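Long-range contacts in acyl-CoA dehydrogenase domain protein Tcur3481 (Thermomonospora curvata, PDB 6WY9), which probably catalyses the FAD-dependent dehydrogenation of acyl-CoA thioesters, as a member of the acyl-CoA dehydrogenase family: residues B[118-123]-B[161-166]; B[151-156]-B[198-203]; B[176-181]-B[204-209]; B[190-195]-B[337-342]. All blocks are in the same frame, centred on the assembly; numbering follows the deposited sequence.

Interaction 1: B[118-123]-B[161-166]; sequences RLTVAL and AHLLVS
Ala122 N donates to Leu164 O at 2.8 Å and Leu164 N to Thr120 O at 3.0 Å, two bonds at the middle of a parallel strand pair. Toward the start, Thr120 N reaches His162 O and Ala161 N reaches Arg118 O; toward the finish, Ser166 N points almost straight at Ala122 O (171° at the hydrogen). Beyond it a water takes over: it gives a proton to Leu123 O and accepts one from Ser166 OG. His162 N, buried between the strands, has no partner. This is the one parallel pairing of a sheet otherwise joined antiparallel, in the beta domain of an acyl-CoA dehydrogenase fold. Thr120, Ala122, Leu163 and Val165 line one face. There Thr120 sets OG1 anti to its backbone N (chi1 -178°), where it bonds Pro155 O, and this leaves CG2 to lie alongside Leu163, 3.8 Å from its CG. Ala122 CB meets Val165 CG2 at 4.1 Å. On the face of Leu119, Val121, His162 and Leu164, Leu119 slants across His162: its CD2 lies at the edge of the imidazole, near the ring plane and 3.7 Å from His162 CD2. The far side of that ring is tied by ND1 to Asp179. Val121 CG1 rests loosely on Leu164 CB, and helix 87-100 packs onto Val121 through Trp88 and Ala93.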
loop_
_atom_site.group_PDB
_atom_site.type_symbol
_atom_site.label_atom_id
_atom_site.label_comp_id
_atom_site.label_asym_id
_atom_site.label_seq_id
_atom_site.Cartn_x
_atom_site.Cartn_y
_atom_site.Cartn_z
ATOM N N ARG B 118 -6.152 41.406 2.007
ATOM C CA ARG B 118 -6.117 39.948 1.983
ATOM C C ARG B 118 -7.524 39.412 2.193
ATOM O O ARG B 118 -8.418 40.107 2.684
ATOM C CB ARG B 118 -5.183 39.368 3.042
ATOM C CG ARG B 118 -3.698 39.784 2.865
ATOM C CD ARG B 118 -2.746 38.848 3.593
ATOM N NE ARG B 118 -2.999 38.736 5.037
ATOM C CZ ARG B 118 -2.270 39.359 5.964
ATOM N NH1 ARG B 118 -1.254 40.133 5.591
ATOM N NH2 ARG B 118 -2.553 39.221 7.260
ATOM N N LEU B 119 -7.686 38.143 1.841
ATOM C CA LEU B 119 -8.966 37.464 1.888
ATOM C C LEU B 119 -8.735 36.091 2.475
ATOM O O LEU B 119 -7.596 35.629 2.597
ATOM C CB LEU B 119 -9.581 37.334 0.492
ATOM C CG LEU B 119 -9.747 38.704 -0.167
ATOM C CD1 LEU B 119 -9.839 38.528 -1.661
ATOM C CD2 LEU B 119 -11.020 39.236 0.383
ATOM N N THR B 120 -9.827 35.428 2.836
ATOM C CA THR B 120 -9.742 33.991 3.046
ATOM C C THR B 120 -11.063 33.385 2.600
ATOM O O THR B 120 -11.998 34.089 2.206
ATOM C CB THR B 120 -9.385 33.646 4.512
ATOM O OG1 THR B 120 -9.267 32.227 4.650
ATOM C CG2 THR B 120 -10.462 34.185 5.488
ATOM N N VAL B 121 -11.112 32.054 2.623
ATOM C CA VAL B 121 -12.296 31.320 2.211
ATOM C C VAL B 121 -12.707 30.392 3.344
ATOM O O VAL B 121 -11.854 29.767 3.994
ATOM C CB VAL B 121 -12.033 30.535 0.915
ATOM C CG1 VAL B 121 -11.592 31.518 -0.141
ATOM C CG2 VAL B 121 -10.936 29.437 1.128
ATOM N N ALA B 122 -14.015 30.298 3.551
ATOM C CA ALA B 122 -14.642 29.511 4.610
ATOM C C ALA B 122 -15.506 28.475 3.896
ATOM O O ALA B 122 -16.685 28.698 3.628
ATOM C CB ALA B 122 -15.458 30.411 5.566
ATOM N N LEU B 123 -14.885 27.337 3.574
ATOM C CA LEU B 123 -15.474 26.301 2.750
ATOM C C LEU B 123 -15.750 25.042 3.542
ATOM O O LEU B 123 -16.284 24.095 2.973
ATOM C CB LEU B 123 -14.529 25.975 1.561
ATOM C CG LEU B 123 -14.175 27.181 0.675
ATOM C CD1 LEU B 123 -13.179 26.770 -0.420
ATOM C CD2 LEU B 123 -15.498 27.679 0.050
ATOM N N ALA B 161 -9.553 41.021 5.244
ATOM C CA ALA B 161 -10.588 42.059 5.278
ATOM C C ALA B 161 -11.963 41.523 4.854
ATOM O O ALA B 161 -13.001 42.085 5.233
ATOM C CB ALA B 161 -10.172 43.237 4.392
ATOM N N HIS B 162 -11.985 40.440 4.083
ATOM C CA HIS B 162 -13.203 39.857 3.557
ATOM C C HIS B 162 -13.014 38.357 3.453
ATOM O O HIS B 162 -11.890 37.871 3.296
ATOM C CB HIS B 162 -13.565 40.396 2.172
ATOM C CG HIS B 162 -13.307 41.856 2.002
ATOM N ND1 HIS B 162 -14.241 42.816 2.313
ATOM C CD2 HIS B 162 -12.225 42.520 1.536
ATOM C CE1 HIS B 162 -13.745 44.013 2.053
ATOM N NE2 HIS B 162 -12.523 43.862 1.575
ATOM N N LEU B 163 -14.130 37.637 3.534
ATOM C CA LEU B 163 -14.182 36.187 3.436
ATOM C C LEU B 163 -15.221 35.784 2.399
ATOM O O LEU B 163 -16.307 36.365 2.344
ATOM C CB LEU B 163 -14.581 35.543 4.767
ATOM C CG LEU B 163 -13.854 35.885 6.068
ATOM C CD1 LEU B 163 -14.448 37.154 6.655
ATOM C CD2 LEU B 163 -13.999 34.708 7.049
ATOM N N LEU B 164 -14.894 34.778 1.589
ATOM C CA LEU B 164 -15.901 34.076 0.813
ATOM C C LEU B 164 -16.396 32.894 1.639
ATOM O O LEU B 164 -15.599 32.024 2.021
ATOM C CB LEU B 164 -15.327 33.604 -0.520
ATOM C CG LEU B 164 -14.678 34.671 -1.376
ATOM C CD1 LEU B 164 -14.324 34.112 -2.737
ATOM C CD2 LEU B 164 -15.616 35.948 -1.507
ATOM N N VAL B 165 -17.705 32.846 1.881
ATOM C CA VAL B 165 -18.351 31.882 2.776
ATOM C C VAL B 165 -19.355 31.066 1.963
ATOM O O VAL B 165 -20.243 31.649 1.339
ATOM C CB VAL B 165 -19.094 32.606 3.920
ATOM C CG1 VAL B 165 -19.907 31.600 4.798
ATOM C CG2 VAL B 165 -18.139 33.462 4.743
ATOM N N SER B 166 -19.244 29.731 2.002
ATOM C CA SER B 166 -20.223 28.890 1.329
ATOM C C SER B 166 -21.436 28.673 2.244
ATOM O O SER B 166 -21.294 28.508 3.465
ATOM C CB SER B 166 -19.572 27.553 0.901
ATOM O OG SER B 166 -19.289 26.724 2.012
HETATM O O HOH W 1 -17.878 24.796 0.761
#

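Interaction 2: B[151-156]-B[198-203]; sequences KAVVPS and AGNLTL
Lys151 and Leu201 form an antiparallel hydrogen-bonded pair, and the strands run on at 164° to a second such pair, Val154 with Gly199; between the two pairs the register slips by one residue. The slip comes from Val153, whose backbone adopts a left-handed conformation (phi 45°), so that it and Val154 both confront Gly199. Gly199 O takes the N-H of Val154 at 2.7 Å. Val153 N, lying badly for that carbonyl, turns instead to a side chain: Asn200 OD1 accepts it at 3.0 Å, with the donor in the plane of the amide. Val153 CG1 runs beside the same oxygen, 3.7 Å from Asn200 OD1, while Asn200 ND2 bonds the backbone of a neighbouring subunit. An alanine in place of Asn200 would probably leave Val153 N without an acceptor and the neighbouring subunit's backbone without this donor. On the face of Lys151, Val154 and Leu201, Val154 CG2 slants over Leu201 CG at 4.1 Å. Lys151 CG touches Leu203 CD1 at 4.0 Å; beyond it the chain bends at chi2 and chi3, and NZ reaches Glu125 and Ser166 O. Ala198 CB is pressed against Val154 O at 3.2 Å. Two successive residues facing one across an antiparallel pair, the first of them left-handed, make a G1 beta bulge, here in the beta domain of the acyl-CoA dehydrogenase fold.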
loop_
_atom_site.group_PDB
_atom_site.type_symbol
_atom_site.label_atom_id
_atom_site.label_comp_id
_atom_site.label_asym_id
_atom_site.label_seq_id
_atom_site.Cartn_x
_atom_site.Cartn_y
_atom_site.Cartn_z
ATOM N N LYS B 151 -18.697 27.987 10.478
ATOM C CA LYS B 151 -17.734 27.367 9.574
ATOM C C LYS B 151 -16.496 26.976 10.367
ATOM O O LYS B 151 -16.148 27.625 11.366
ATOM C CB LYS B 151 -17.324 28.299 8.425
ATOM C CG LYS B 151 -18.478 29.022 7.766
ATOM C CD LYS B 151 -19.464 28.053 7.044
ATOM C CE LYS B 151 -18.837 27.401 5.784
ATOM N NZ LYS B 151 -19.834 26.514 5.131
ATOM N N ALA B 152 -15.840 25.917 9.929
ATOM C CA ALA B 152 -14.735 25.339 10.675
ATOM C C ALA B 152 -13.387 25.818 10.141
ATOM O O ALA B 152 -13.144 25.809 8.929
ATOM C CB ALA B 152 -14.797 23.798 10.604
ATOM N N VAL B 153 -12.472 26.134 11.068
ATOM C CA VAL B 153 -11.048 26.241 10.760
ATOM C C VAL B 153 -10.828 27.023 9.470
ATOM O O VAL B 153 -10.183 26.545 8.525
ATOM C CB VAL B 153 -10.339 24.857 10.686
ATOM C CG1 VAL B 153 -10.198 24.221 12.089
ATOM C CG2 VAL B 153 -10.993 23.874 9.686
ATOM N N VAL B 154 -11.310 28.250 9.449
ATOM C CA VAL B 154 -11.046 29.157 8.338
ATOM C C VAL B 154 -9.576 29.548 8.341
ATOM O O VAL B 154 -9.083 30.054 9.358
ATOM C CB VAL B 154 -11.948 30.398 8.460
ATOM C CG1 VAL B 154 -11.649 31.387 7.341
ATOM C CG2 VAL B 154 -13.401 29.929 8.497
ATOM N N PRO B 155 -8.841 29.343 7.248
ATOM C CA PRO B 155 -7.381 29.457 7.322
ATOM C C PRO B 155 -6.947 30.909 7.352
ATOM O O PRO B 155 -7.569 31.780 6.737
ATOM C CB PRO B 155 -6.897 28.761 6.040
ATOM C CG PRO B 155 -8.085 28.985 5.057
ATOM C CD PRO B 155 -9.305 28.809 5.958
ATOM N N SER B 156 -5.879 31.165 8.107
ATOM C CA SER B 156 -5.153 32.425 8.028
ATOM C C SER B 156 -6.097 33.623 8.158
ATOM O O SER B 156 -6.017 34.614 7.418
ATOM C CB SER B 156 -4.329 32.463 6.741
ATOM O OG SER B 156 -3.420 31.367 6.728
ATOM N N ALA B 198 -6.083 29.479 12.469
ATOM C CA ALA B 198 -7.373 29.460 11.785
ATOM C C ALA B 198 -8.448 30.080 12.682
ATOM O O ALA B 198 -8.196 30.443 13.837
ATOM C CB ALA B 198 -7.742 28.024 11.378
ATOM N N GLY B 199 -9.664 30.211 12.150
ATOM C CA GLY B 199 -10.769 30.735 12.945
ATOM C C GLY B 199 -11.990 29.826 12.802
ATOM O O GLY B 199 -12.339 29.434 11.683
ATOM N N ASN B 200 -12.605 29.427 13.914
ATOM C CA ASN B 200 -13.929 28.797 13.870
ATOM C C ASN B 200 -14.939 29.942 13.855
ATOM O O ASN B 200 -14.998 30.737 14.793
ATOM C CB ASN B 200 -14.146 27.845 15.047
ATOM C CG ASN B 200 -13.102 26.708 15.093
ATOM O OD1 ASN B 200 -12.618 26.260 14.057
ATOM N ND2 ASN B 200 -12.774 26.230 16.293
ATOM N N LEU B 201 -15.680 30.055 12.757
ATOM C CA LEU B 201 -16.458 31.238 12.416
ATOM C C LEU B 201 -17.913 31.053 12.853
ATOM O O LEU B 201 -18.529 30.031 12.522
ATOM C CB LEU B 201 -16.384 31.433 10.899
ATOM C CG LEU B 201 -15.919 32.705 10.190
ATOM C CD1 LEU B 201 -16.551 32.724 8.777
ATOM C CD2 LEU B 201 -16.238 33.991 11.009
ATOM N N THR B 202 -18.461 32.010 13.607
ATOM C CA THR B 202 -19.891 32.017 13.922
ATOM C C THR B 202 -20.558 33.162 13.167
ATOM O O THR B 202 -20.104 34.312 13.245
ATOM C CB THR B 202 -20.167 32.151 15.433
ATOM O OG1 THR B 202 -19.747 30.967 16.121
ATOM C CG2 THR B 202 -21.659 32.317 15.693
ATOM N N LEU B 203 -21.640 32.852 12.446
ATOM C CA LEU B 203 -22.380 33.835 11.667
ATOM C C LEU B 203 -23.801 33.912 12.202
ATOM O O LEU B 203 -24.546 32.931 12.154
ATOM C CB LEU B 203 -22.389 33.465 10.184
ATOM C CG LEU B 203 -21.024 33.325 9.532
ATOM C CD1 LEU B 203 -20.716 31.872 9.345
ATOM C CD2 LEU B 203 -21.049 34.007 8.179
#

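Interaction 3: B[176-181]-B[204-209]; sequences FLVDAD and DAVPAR
Arg209 O accepts the N-H of Leu177 at 2.8 Å, the shortest polar bond across the two strands, and the same oxygen is approached by Phe176 CA at 3.3 Å in a CA-H...O contact. The return bond, Arg209 N to Leu177 O, is longer at 3.2 Å but nearly straight, and completes an antiparallel hydrogen-bonded pair. The strands then splay, their directions 130° apart, and two residues further on a water links them: it accepts from Asp179 N and donates to Pro207 O. Apolar side chains meet on the side that carries Phe176, Val178, Val206 and Ala208. Val178 uses both its methyls. CG1 is anti to its backbone N (chi1 173°) and meets Val206 CG1 at 3.8 Å, the two side chains crossing at about a right angle; CG2 reaches Ala208 CB at 3.7 Å. Phe176 meets Ala208 through CB, 3.9 Å from Ala208 CB, while its ring stacks edge-to-face with Trp145. Leu147 lies against Phe176, Val178 and Ala208, and Ala208 CB also lies 3.6 Å from Leu177 O. Arg209 behaves otherwise: it takes part through its backbone, and the side chain leads away into a weak, long ion pair with Asp143. After the chain has turned a corner through a G1 beta bulge, in which Ala205 and Val206 face Leu147, strand 206-210 pairs with both 172-179 and 144-154 in the curled mixed sheet of the beta domain of the acyl-CoA dehydrogenase fold.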
loop_
_atom_site.group_PDB
_atom_site.type_symbol
_atom_site.label_atom_id
_atom_site.label_comp_id
_atom_site.label_asym_id
_atom_site.label_seq_id
_atom_site.Cartn_x
_atom_site.Cartn_y
_atom_site.Cartn_z
ATOM N N PHE B 176 -20.720 33.454 -1.012
ATOM C CA PHE B 176 -21.118 34.804 -0.616
ATOM C C PHE B 176 -19.936 35.543 -0.023
ATOM O O PHE B 176 -19.198 34.976 0.788
ATOM C CB PHE B 176 -22.234 34.776 0.430
ATOM C CG PHE B 176 -23.439 33.990 0.011
ATOM C CD1 PHE B 176 -23.436 32.592 0.066
ATOM C CD2 PHE B 176 -24.576 34.652 -0.420
ATOM C CE1 PHE B 176 -24.582 31.876 -0.324
ATOM C CE2 PHE B 176 -25.704 33.969 -0.809
ATOM C CZ PHE B 176 -25.715 32.580 -0.752
ATOM N N LEU B 177 -19.788 36.817 -0.394
ATOM C CA LEU B 177 -18.734 37.668 0.136
ATOM C C LEU B 177 -19.174 38.341 1.431
ATOM O O LEU B 177 -20.266 38.930 1.508
ATOM C CB LEU B 177 -18.328 38.726 -0.891
ATOM C CG LEU B 177 -17.068 39.513 -0.521
ATOM C CD1 LEU B 177 -16.219 39.763 -1.746
ATOM C CD2 LEU B 177 -17.464 40.838 0.128
ATOM N N VAL B 178 -18.302 38.296 2.433
ATOM C CA VAL B 178 -18.601 38.868 3.740
ATOM C C VAL B 178 -17.444 39.753 4.176
ATOM O O VAL B 178 -16.275 39.365 4.045
ATOM C CB VAL B 178 -18.852 37.753 4.774
ATOM C CG1 VAL B 178 -18.987 38.347 6.137
ATOM C CG2 VAL B 178 -20.105 36.976 4.394
ATOM N N ASP B 179 -17.760 40.917 4.728
ATOM C CA ASP B 179 -16.716 41.754 5.310
ATOM C C ASP B 179 -16.332 41.205 6.679
ATOM O O ASP B 179 -17.180 40.691 7.417
ATOM C CB ASP B 179 -17.179 43.215 5.390
ATOM C CG ASP B 179 -17.320 43.835 4.008
ATOM O OD1 ASP B 179 -16.574 43.422 3.094
ATOM O OD2 ASP B 179 -18.189 44.693 3.815
ATOM N N ALA B 180 -15.034 41.258 6.992
ATOM C CA ALA B 180 -14.537 40.652 8.227
ATOM C C ALA B 180 -15.025 41.377 9.472
ATOM O O ALA B 180 -14.927 40.815 10.567
ATOM C CB ALA B 180 -13.008 40.628 8.251
ATOM N N ASP B 181 -15.500 42.618 9.328
ATOM C CA ASP B 181 -16.086 43.412 10.403
ATOM C C ASP B 181 -17.616 43.443 10.337
ATOM O O ASP B 181 -18.243 44.283 10.995
ATOM C CB ASP B 181 -15.531 44.836 10.365
ATOM C CG ASP B 181 -15.849 45.544 9.060
ATOM O OD1 ASP B 181 -16.340 44.875 8.125
ATOM O OD2 ASP B 181 -15.622 46.761 8.961
ATOM N N ASP B 204 -24.185 35.071 12.710
ATOM C CA ASP B 204 -25.544 35.237 13.217
ATOM C C ASP B 204 -26.200 36.306 12.343
ATOM O O ASP B 204 -26.037 37.509 12.581
ATOM C CB ASP B 204 -25.497 35.584 14.693
ATOM C CG ASP B 204 -26.841 35.925 15.264
ATOM O OD1 ASP B 204 -27.879 35.759 14.585
ATOM O OD2 ASP B 204 -26.842 36.393 16.421
ATOM N N ALA B 205 -26.904 35.845 11.303
ATOM C CA ALA B 205 -27.631 36.717 10.386
ATOM C C ALA B 205 -26.697 37.779 9.809
ATOM O O ALA B 205 -26.999 38.977 9.802
ATOM C CB ALA B 205 -28.839 37.352 11.077
ATOM N N VAL B 206 -25.553 37.325 9.317
ATOM C CA VAL B 206 -24.484 38.227 8.875
ATOM C C VAL B 206 -24.822 38.759 7.484
ATOM O O VAL B 206 -25.110 37.963 6.581
ATOM C CB VAL B 206 -23.137 37.505 8.855
ATOM C CG1 VAL B 206 -22.060 38.464 8.362
ATOM C CG2 VAL B 206 -22.760 36.905 10.232
ATOM N N PRO B 207 -24.751 40.064 7.258
ATOM C CA PRO B 207 -24.986 40.591 5.904
ATOM C C PRO B 207 -23.954 40.075 4.910
ATOM O O PRO B 207 -22.756 39.982 5.218
ATOM C CB PRO B 207 -24.876 42.106 6.093
ATOM C CG PRO B 207 -25.110 42.322 7.554
ATOM C CD PRO B 207 -24.549 41.129 8.253
ATOM N N ALA B 208 -24.427 39.724 3.711
ATOM C CA ALA B 208 -23.533 39.190 2.686
ATOM C C ALA B 208 -24.081 39.492 1.306
ATOM O O ALA B 208 -25.267 39.788 1.136
ATOM C CB ALA B 208 -23.326 37.674 2.800
ATOM N N ARG B 209 -23.197 39.374 0.320
ATOM C CA ARG B 209 -23.517 39.605 -1.080
ATOM C C ARG B 209 -23.122 38.369 -1.865
ATOM O O ARG B 209 -22.024 37.838 -1.673
ATOM C CB ARG B 209 -22.762 40.815 -1.624
ATOM C CG ARG B 209 -22.891 42.062 -0.777
ATOM C CD ARG B 209 -24.304 42.595 -0.843
ATOM N NE ARG B 209 -24.638 43.063 -2.185
ATOM C CZ ARG B 209 -25.743 43.742 -2.492
ATOM N NH1 ARG B 209 -26.629 44.039 -1.550
ATOM N NH2 ARG B 209 -25.959 44.128 -3.744
HETATM O O HOH W 2 -20.488 41.653 4.849
#

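Interaction 4: B[190-195]-B[337-342]; sequences TETTSR and GKQISG
Gln339, on helix 330-340, plugs its amide into the type I beta turn from Thr192 to Arg195, which hangs from the end of strand 185-191; the contact thus joins the beta domain of an acyl-CoA dehydrogenase to its C-terminal helical domain. The tight part is gathered at one oxygen. Thr192 OG1 donates to Gln339 OE1 at 2.7 Å, in the amide plane and on a lone pair, and Ser194 N donates to the same atom at 2.9 Å along an almost straight line, though tilted 33° from that plane. Ser194 OG lies 3.0 Å from Gln339 OE1 as well, but its proton may go elsewhere. Gln339 gets there by an extended chain, with CG anti to its backbone N (chi1 -177°), and meets the side chain of Thr192 at about a right angle. An alanine in place of Gln339 would probably leave Thr192 OG1 and Ser194 N without their common acceptor and open a gap between turn and helix. The other end of the amide is looser: Gln339 NE2 donates to a water at 2.9 Å, which reaches Thr192 OG1 only weakly. Thinner still is the packing of Thr193 CG2 on Lys338 CG at 4.0 Å; beyond it, Thr193 OG1 and Lys338 NZ each turn to a side chain of a neighbouring subunit. Within the turn, Arg195 N bonds Thr192 O, and Arg195 NH2 makes a salt bridge with Glu191 OE2 at 2.9 Å, the carboxylate oxygen lying in the guanidinium plane.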
loop_
_atom_site.group_PDB
_atom_site.type_symbol
_atom_site.label_atom_id
_atom_site.label_comp_id
_atom_site.label_asym_id
_atom_site.label_seq_id
_atom_site.Cartn_x
_atom_site.Cartn_y
_atom_site.Cartn_z
ATOM N N THR B 190 -8.021 29.242 16.408
ATOM C CA THR B 190 -7.726 27.837 16.681
ATOM C C THR B 190 -6.450 27.461 15.932
ATOM O O THR B 190 -6.320 27.734 14.735
ATOM C CB THR B 190 -8.923 26.934 16.294
ATOM O OG1 THR B 190 -8.699 25.586 16.720
ATOM C CG2 THR B 190 -9.220 26.955 14.802
ATOM N N GLU B 191 -5.490 26.883 16.641
ATOM C CA GLU B 191 -4.221 26.500 16.021
ATOM C C GLU B 191 -4.303 25.122 15.371
ATOM O O GLU B 191 -4.691 24.149 16.019
ATOM C CB GLU B 191 -3.086 26.512 17.051
ATOM C CG GLU B 191 -1.722 26.371 16.377
ATOM C CD GLU B 191 -0.583 26.225 17.368
ATOM O OE1 GLU B 191 -0.860 25.949 18.547
ATOM O OE2 GLU B 191 0.591 26.397 16.979
ATOM N N THR B 192 -3.854 25.018 14.118
ATOM C CA THR B 192 -3.932 23.753 13.402
ATOM C C THR B 192 -2.565 23.042 13.316
ATOM O O THR B 192 -1.518 23.582 13.638
ATOM C CB THR B 192 -4.505 23.996 11.995
ATOM O OG1 THR B 192 -3.564 24.756 11.240
ATOM C CG2 THR B 192 -5.795 24.796 12.090
ATOM N N THR B 193 -2.613 21.821 12.807
ATOM C CA THR B 193 -1.424 20.995 12.632
ATOM C C THR B 193 -0.267 21.765 12.015
ATOM O O THR B 193 0.860 21.709 12.507
ATOM C CB THR B 193 -1.795 19.811 11.728
ATOM O OG1 THR B 193 -2.775 19.001 12.385
ATOM C CG2 THR B 193 -0.550 18.968 11.404
ATOM N N SER B 194 -0.524 22.479 10.913
ATOM C CA SER B 194 0.540 23.227 10.243
ATOM C C SER B 194 1.061 24.412 11.059
ATOM O O SER B 194 2.051 25.045 10.651
ATOM C CB SER B 194 0.022 23.723 8.879
ATOM O OG SER B 194 -0.928 24.764 9.078
ATOM N N ARG B 195 0.419 24.759 12.176
ATOM C CA ARG B 195 0.740 25.949 13.000
ATOM C C ARG B 195 0.128 27.220 12.411
ATOM O O ARG B 195 0.514 28.334 12.846
ATOM C CB ARG B 195 2.237 26.243 13.194
ATOM C CG ARG B 195 3.094 25.163 13.810
ATOM C CD ARG B 195 2.870 25.151 15.287
ATOM N NE ARG B 195 3.843 24.359 16.035
ATOM C CZ ARG B 195 3.786 24.229 17.355
ATOM N NH1 ARG B 195 4.686 23.487 17.996
ATOM N NH2 ARG B 195 2.808 24.850 18.029
ATOM N N GLY B 337 2.189 18.825 4.909
ATOM C CA GLY B 337 1.661 17.751 4.080
ATOM C C GLY B 337 0.437 17.121 4.707
ATOM O O GLY B 337 -0.584 16.919 4.044
ATOM N N LYS B 338 0.529 16.840 6.005
ATOM C CA LYS B 338 -0.548 16.223 6.764
ATOM C C LYS B 338 -1.791 17.116 6.752
ATOM O O LYS B 338 -2.902 16.661 6.453
ATOM C CB LYS B 338 -0.012 15.939 8.187
ATOM C CG LYS B 338 -0.994 15.609 9.287
ATOM C CD LYS B 338 -1.004 14.089 9.644
ATOM C CE LYS B 338 -2.144 13.729 10.644
ATOM N NZ LYS B 338 -2.456 12.211 10.679
ATOM N N GLN B 339 -1.628 18.408 7.046
ATOM C CA GLN B 339 -2.798 19.285 7.043
ATOM C C GLN B 339 -3.419 19.381 5.645
ATOM O O GLN B 339 -4.648 19.289 5.484
ATOM C CB GLN B 339 -2.439 20.708 7.508
ATOM C CG GLN B 339 -3.762 21.535 7.534
ATOM C CD GLN B 339 -3.656 22.752 8.419
ATOM O OE1 GLN B 339 -3.099 22.678 9.516
ATOM N NE2 GLN B 339 -4.205 23.869 7.958
ATOM N N ILE B 340 -2.582 19.575 4.626
ATOM C CA ILE B 340 -3.120 19.771 3.285
ATOM C C ILE B 340 -3.898 18.532 2.839
ATOM O O ILE B 340 -4.941 18.641 2.166
ATOM C CB ILE B 340 -1.989 20.130 2.302
ATOM C CG1 ILE B 340 -1.484 21.542 2.585
ATOM C CG2 ILE B 340 -2.501 20.098 0.849
ATOM C CD1 ILE B 340 -0.164 21.840 1.807
ATOM N N SER B 341 -3.420 17.344 3.227
ATOM C CA SER B 341 -4.023 16.094 2.758
ATOM C C SER B 341 -5.430 15.882 3.308
ATOM O O SER B 341 -6.140 14.964 2.849
ATOM C CB SER B 341 -3.127 14.896 3.133
ATOM O OG SER B 341 -3.098 14.735 4.562
ATOM N N GLY B 342 -5.851 16.706 4.264
ATOM C CA GLY B 342 -7.218 16.662 4.785
ATOM C C GLY B 342 -8.062 17.898 4.460
ATOM O O GLY B 342 -9.230 17.980 4.864
HETATM O O HOH W 3 -5.284 26.365 8.835
#

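All four contacts reach one mixed, curled sheet. Interactions 1 and 2 are centred about 9 Å apart and touch; interaction 3 lies about 10 Å from the centre of interaction 1, its strand 172-179 being the sheet neighbour of 160-169, and about 13 Å from that of interaction 2. Interaction 4 is the outlier, about 14 Å from interaction 2 and 26 Å from interaction 3 between centres, and the one that leaves the sheet for a helix. Along the chain, interaction 1 closes before 3 and 4 open, while interaction 2 interleaves with the other three. The first three therefore knit the beta domain together, and the fourth attaches it to the C-terminal helices.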